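Local coordinates for NADB-Rossmann Superfamily protein (Streptococcus agalactiae, PDB 3LEC), which probably methylates tRNA at N1 of adenine 22 and binds a zinc ion on a Rossmann-type fold, at residues A[35-38]-A[39-43]; A[129-132]-A[133-136]. All coordinates share one frame; numbering follows the deposited sequence.

Contact 1: residues A[35-38]-A[39-43]; sequences LPIF and LLQMG
The Q41 backbone N donates to I37 O at 2.8 Å, the shortest bond in this last turn of helix 34-41, the helix of a Rossmann-type beta-alpha-beta crossover between strands 23-28 and 45-52. The Q41 side chain folds back over the same turn: with chi1 at 83°, CG sits between its own backbone N and carbonyl carbon and lies 3.4 Å from I37 O and equally far from F38 O. The rest of the chain then runs extended, carrying NE2 across I37, 3.6 Å from its CG2. The amide is held from outside the helix, OE1 accepting from the backbone N of L6 and NE2 giving a weak bond to M4 O, which should hold the amide's rotation. Its plane stands 72° from that of the F38 ring.

Two further alpha-helical bonds, L39 N to L35 O and L40 N to P36 O, carry the regular winding. The next one, M42 N to F38 O, is longer at 3.2 Å and more bent, 140° at the hydrogen, as the helix runs out. G43 then takes positive phi, with L40 O accepting from its N as one of the two bonds back into the last turn that define the Schellman motif.

L35 and L39 lie side by side, pointing the same way, between A16 of helix 10-16 and strand 23-28 (L35 on D27, L39 on L25), while P36 and L40 pack on A48 of strand 45-52. F38 spans two neighbours: CD2 meets L39 CD2, and selenomethionine M42 bends over a ring face. M42 CG forms a CH-pi contact 4.0 Å from the F38 ring centroid. Bends at chi2 and chi3 carry the selenium past the rim in an oblique Met-aromatic contact, SE lying 4.2 Å from F38 CE1.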
loop_
_atom_site.group_PDB
_atom_site.type_symbol
_atom_site.label_atom_id
_atom_site.label_comp_id
_atom_site.label_asym_id
_atom_site.label_seq_id
_atom_site.Cartn_x
_atom_site.Cartn_y
_atom_site.Cartn_z
ATOM N N LEU A 35 -3.241 -8.509 10.172
ATOM C CA LEU A 35 -1.995 -8.807 9.497
ATOM C C LEU A 35 -0.849 -9.103 10.499
ATOM O O LEU A 35 -0.215 -10.151 10.400
ATOM C CB LEU A 35 -1.665 -7.685 8.513
ATOM C CG LEU A 35 -0.280 -7.758 7.866
ATOM C CD1 LEU A 35 -0.161 -9.017 7.039
ATOM C CD2 LEU A 35 0.006 -6.499 7.042
ATOM N N PRO A 36 -0.610 -8.225 11.494
ATOM C CA PRO A 36 0.387 -8.643 12.490
ATOM C C PRO A 36 0.050 -9.979 13.204
ATOM O O PRO A 36 0.953 -10.795 13.430
ATOM C CB PRO A 36 0.415 -7.472 13.500
ATOM C CG PRO A 36 -0.124 -6.324 12.803
ATOM C CD PRO A 36 -1.047 -6.832 11.698
ATOM N N ILE A 37 -1.225 -10.237 13.526
ATOM C CA ILE A 37 -1.591 -11.508 14.174
ATOM C C ILE A 37 -1.285 -12.704 13.272
ATOM O O ILE A 37 -0.768 -13.712 13.733
ATOM C CB ILE A 37 -3.088 -11.532 14.658
ATOM C CG1 ILE A 37 -3.259 -10.591 15.859
ATOM C CG2 ILE A 37 -3.548 -12.950 15.034
ATOM C CD1 ILE A 37 -4.680 -10.114 16.062
ATOM N N PHE A 38 -1.617 -12.593 11.997
ATOM C CA PHE A 38 -1.336 -13.669 11.067
ATOM C C PHE A 38 0.159 -13.985 11.080
ATOM O O PHE A 38 0.562 -15.143 11.238
ATOM C CB PHE A 38 -1.751 -13.316 9.641
ATOM C CG PHE A 38 -1.342 -14.370 8.656
ATOM C CD1 PHE A 38 -1.952 -15.630 8.681
ATOM C CD2 PHE A 38 -0.283 -14.144 7.779
ATOM C CE1 PHE A 38 -1.545 -16.650 7.807
ATOM C CE2 PHE A 38 0.128 -15.145 6.870
ATOM C CZ PHE A 38 -0.493 -16.396 6.887
ATOM N N LEU A 39 0.964 -12.936 10.953
ATOM C CA LEU A 39 2.402 -13.098 10.749
ATOM C C LEU A 39 3.048 -13.652 12.003
ATOM O O LEU A 39 3.952 -14.488 11.899
ATOM C CB LEU A 39 3.040 -11.770 10.357
ATOM C CG LEU A 39 2.647 -11.307 8.952
ATOM C CD1 LEU A 39 3.271 -9.947 8.685
ATOM C CD2 LEU A 39 3.065 -12.371 7.882
ATOM N N LEU A 40 2.592 -13.185 13.172
ATOM C CA LEU A 40 3.129 -13.666 14.452
ATOM C C LEU A 40 2.639 -15.056 14.845
ATOM O O LEU A 40 3.416 -15.854 15.381
ATOM C CB LEU A 40 2.869 -12.661 15.589
ATOM C CG LEU A 40 3.999 -11.651 15.839
ATOM C CD1 LEU A 40 5.329 -12.364 16.181
ATOM C CD2 LEU A 40 4.213 -10.685 14.654
ATOM N N GLN A 41 1.365 -15.362 14.583
ATOM C CA GLN A 41 0.851 -16.685 14.939
ATOM C C GLN A 41 1.537 -17.774 14.106
ATOM O O GLN A 41 1.675 -18.903 14.568
ATOM C CB GLN A 41 -0.674 -16.761 14.816
ATOM C CG GLN A 41 -1.183 -17.031 13.412
ATOM C CD GLN A 41 -2.690 -16.767 13.235
ATOM O OE1 GLN A 41 -3.214 -16.870 12.129
ATOM N NE2 GLN A 41 -3.372 -16.434 14.315
HETATM N N MSE A 42 1.990 -17.436 12.897
HETATM C CA MSE A 42 2.606 -18.441 12.015
HETATM C C MSE A 42 4.119 -18.493 12.235
HETATM O O MSE A 42 4.814 -19.290 11.603
HETATM C CB MSE A 42 2.324 -18.155 10.536
HETATM C CG MSE A 42 0.854 -18.012 10.163
HETATM SE SE MSE A 42 -0.120 -19.684 10.316
HETATM C CE MSE A 42 0.400 -20.439 8.564
ATOM N N GLY A 43 4.613 -17.630 13.118
ATOM C CA GLY A 43 6.050 -17.479 13.353
ATOM C C GLY A 43 6.821 -16.865 12.192
ATOM O O GLY A 43 8.057 -16.930 12.178
#

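Contact 2: residues A[129-132]-A[133-136]; sequences EDDL and RKWL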
loop_
_atom_site.group_PDB
_atom_site.type_symbol
_atom_site.label_atom_id
_atom_site.label_comp_id
_atom_site.label_asym_id
_atom_site.label_seq_id
_atom_site.Cartn_x
_atom_site.Cartn_y
_atom_site.Cartn_z
ATOM N N GLU A 129 -2.499 5.861 -6.973
ATOM C CA GLU A 129 -1.284 5.084 -6.911
ATOM C C GLU A 129 -0.150 5.861 -7.565
ATOM O O GLU A 129 0.994 5.763 -7.146
ATOM C CB GLU A 129 -1.468 3.748 -7.629
ATOM C CG GLU A 129 -2.569 2.833 -7.034
ATOM C CD GLU A 129 -3.967 3.042 -7.634
ATOM O OE1 GLU A 129 -4.793 2.117 -7.501
ATOM O OE2 GLU A 129 -4.265 4.114 -8.193
ATOM N N ASP A 130 -0.482 6.622 -8.602
ATOM C CA ASP A 130 0.522 7.391 -9.328
ATOM C C ASP A 130 1.169 8.469 -8.443
ATOM O O ASP A 130 2.374 8.707 -8.539
ATOM C CB ASP A 130 -0.073 8.004 -10.606
ATOM C CG ASP A 130 -1.219 8.992 -10.330
ATOM O OD1 ASP A 130 -1.359 9.939 -11.143
ATOM O OD2 ASP A 130 -1.981 8.826 -9.330
ATOM N N ASP A 131 0.369 9.102 -7.581
ATOM C CA ASP A 131 0.896 10.082 -6.639
ATOM C C ASP A 131 1.869 9.466 -5.628
ATOM O O ASP A 131 2.850 10.087 -5.236
ATOM C CB ASP A 131 -0.238 10.785 -5.900
ATOM C CG ASP A 131 -1.014 11.739 -6.794
ATOM O OD1 ASP A 131 -0.445 12.238 -7.788
ATOM O OD2 ASP A 131 -2.198 12.009 -6.485
ATOM N N LEU A 132 1.585 8.243 -5.211
ATOM C CA LEU A 132 2.472 7.518 -4.304
ATOM C C LEU A 132 3.769 7.147 -5.052
ATOM O O LEU A 132 4.856 7.335 -4.533
ATOM C CB LEU A 132 1.791 6.283 -3.724
ATOM C CG LEU A 132 2.615 5.349 -2.824
ATOM C CD1 LEU A 132 3.214 6.084 -1.619
ATOM C CD2 LEU A 132 1.794 4.151 -2.376
ATOM N N ARG A 133 3.641 6.616 -6.266
ATOM C CA ARG A 133 4.823 6.348 -7.079
ATOM C C ARG A 133 5.688 7.612 -7.266
ATOM O O ARG A 133 6.919 7.531 -7.213
ATOM C CB ARG A 133 4.457 5.727 -8.436
ATOM C CG ARG A 133 3.952 4.294 -8.300
ATOM C CD ARG A 133 3.987 3.515 -9.629
ATOM N NE ARG A 133 3.240 2.275 -9.454
ATOM C CZ ARG A 133 1.915 2.156 -9.625
ATOM N NH1 ARG A 133 1.183 3.190 -10.036
ATOM N NH2 ARG A 133 1.335 0.995 -9.398
ATOM N N LYS A 134 5.053 8.766 -7.467
ATOM C CA LYS A 134 5.806 10.006 -7.686
ATOM C C LYS A 134 6.611 10.376 -6.460
ATOM O O LYS A 134 7.757 10.806 -6.571
ATOM C CB LYS A 134 4.894 11.173 -8.037
ATOM C CG LYS A 134 4.323 11.148 -9.441
ATOM C CD LYS A 134 3.263 12.243 -9.581
ATOM C CE LYS A 134 2.840 12.441 -11.029
ATOM N NZ LYS A 134 1.961 13.647 -11.177
ATOM N N TRP A 135 6.010 10.174 -5.299
ATOM C CA TRP A 135 6.669 10.485 -4.050
ATOM C C TRP A 135 7.825 9.525 -3.816
ATOM O O TRP A 135 8.888 9.958 -3.406
ATOM C CB TRP A 135 5.707 10.451 -2.874
ATOM C CG TRP A 135 6.411 10.871 -1.605
ATOM C CD1 TRP A 135 6.462 12.128 -1.081
ATOM C CD2 TRP A 135 7.185 10.032 -0.733
ATOM N NE1 TRP A 135 7.226 12.123 0.066
ATOM C CE2 TRP A 135 7.674 10.849 0.305
ATOM C CE3 TRP A 135 7.487 8.660 -0.711
ATOM C CZ2 TRP A 135 8.460 10.346 1.362
ATOM C CZ3 TRP A 135 8.298 8.166 0.332
ATOM C CH2 TRP A 135 8.772 9.020 1.355
ATOM N N LEU A 136 7.612 8.237 -4.080
ATOM C CA LEU A 136 8.662 7.247 -3.913
ATOM C C LEU A 136 9.865 7.586 -4.795
ATOM O O LEU A 136 11.024 7.612 -4.320
ATOM C CB LEU A 136 8.128 5.845 -4.192
ATOM C CG LEU A 136 7.115 5.323 -3.161
ATOM C CD1 LEU A 136 6.328 4.138 -3.754
ATOM C CD2 LEU A 136 7.839 4.933 -1.871
#
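R133 and E129 touch one turn apart on helix 129-138, which flanks the mixed sheet of this Rossmann-type fold, but their charged ends pair elsewhere. R133 forms salt bridges through NE to E146 and through NH2 to E157, while NH1 donates to L173 O. All three guanidinium nitrogens are thus engaged, which fixes the plane of the group. E129 turns away, its chain bent at chi2 (90°), and its two carboxylate oxygens pair with R174 and K190. What remains between the two is a van der Waals contact, R133 NH1 lying 3.6 Å from the E129 CB methylene.

Beneath the side chains, R133 N donates to E129 O at 2.9 Å in a nearly straight bond, 172° at the hydrogen. L136 N reaches L132 O at the same length. On the outer side the bonds are more bent: K134 N to D130 O, and W135 N to D131 O, the latter stretched to 3.2 Å.

D131 and K134 lie side by side and point the same way. K134 NZ stays 4.4 Å from D131 OD1, beyond a salt bridge, so any attraction there is probably modest; closer in, the K134 methylenes lie against the backbone, CG 3.3 Å from D130 O.

The leucines and W135 face other elements of the fold. L132 meets I104 and A105 of helix 101-110 as well as L159 of strand 155-163, and L136 rests on V161 and F141. W135 bonds through NE1 to N109 OD1, and its ring meets that of F141, planes about 20° apart. Between the leucines, which approach at a slant, L132 CG lies 4.0 Å from L136 CD1.

Overall arrangement
Contact 1 runs over the C-terminal end of its helix, whereas contact 2 lies wholly within one; they sit on opposite sides of the chain's centre, their own centres 29 Å apart. Contact 1 is mostly buried although about 18 Å from the chain's centre, with M42 and G43 exposed. Its crossover helix joins two parallel strands, and its chemistry is mostly apolar, with one amide tied to the N-terminal segment. Contact 2, about 11 Å from that centre, is partly buried, with K134 exposed. Its helix packs on the antiparallel strands 155-163 and 141-150, where buried charges are balanced by residues from other elements. The L136 side chain is about 12 Å from the zinc ion.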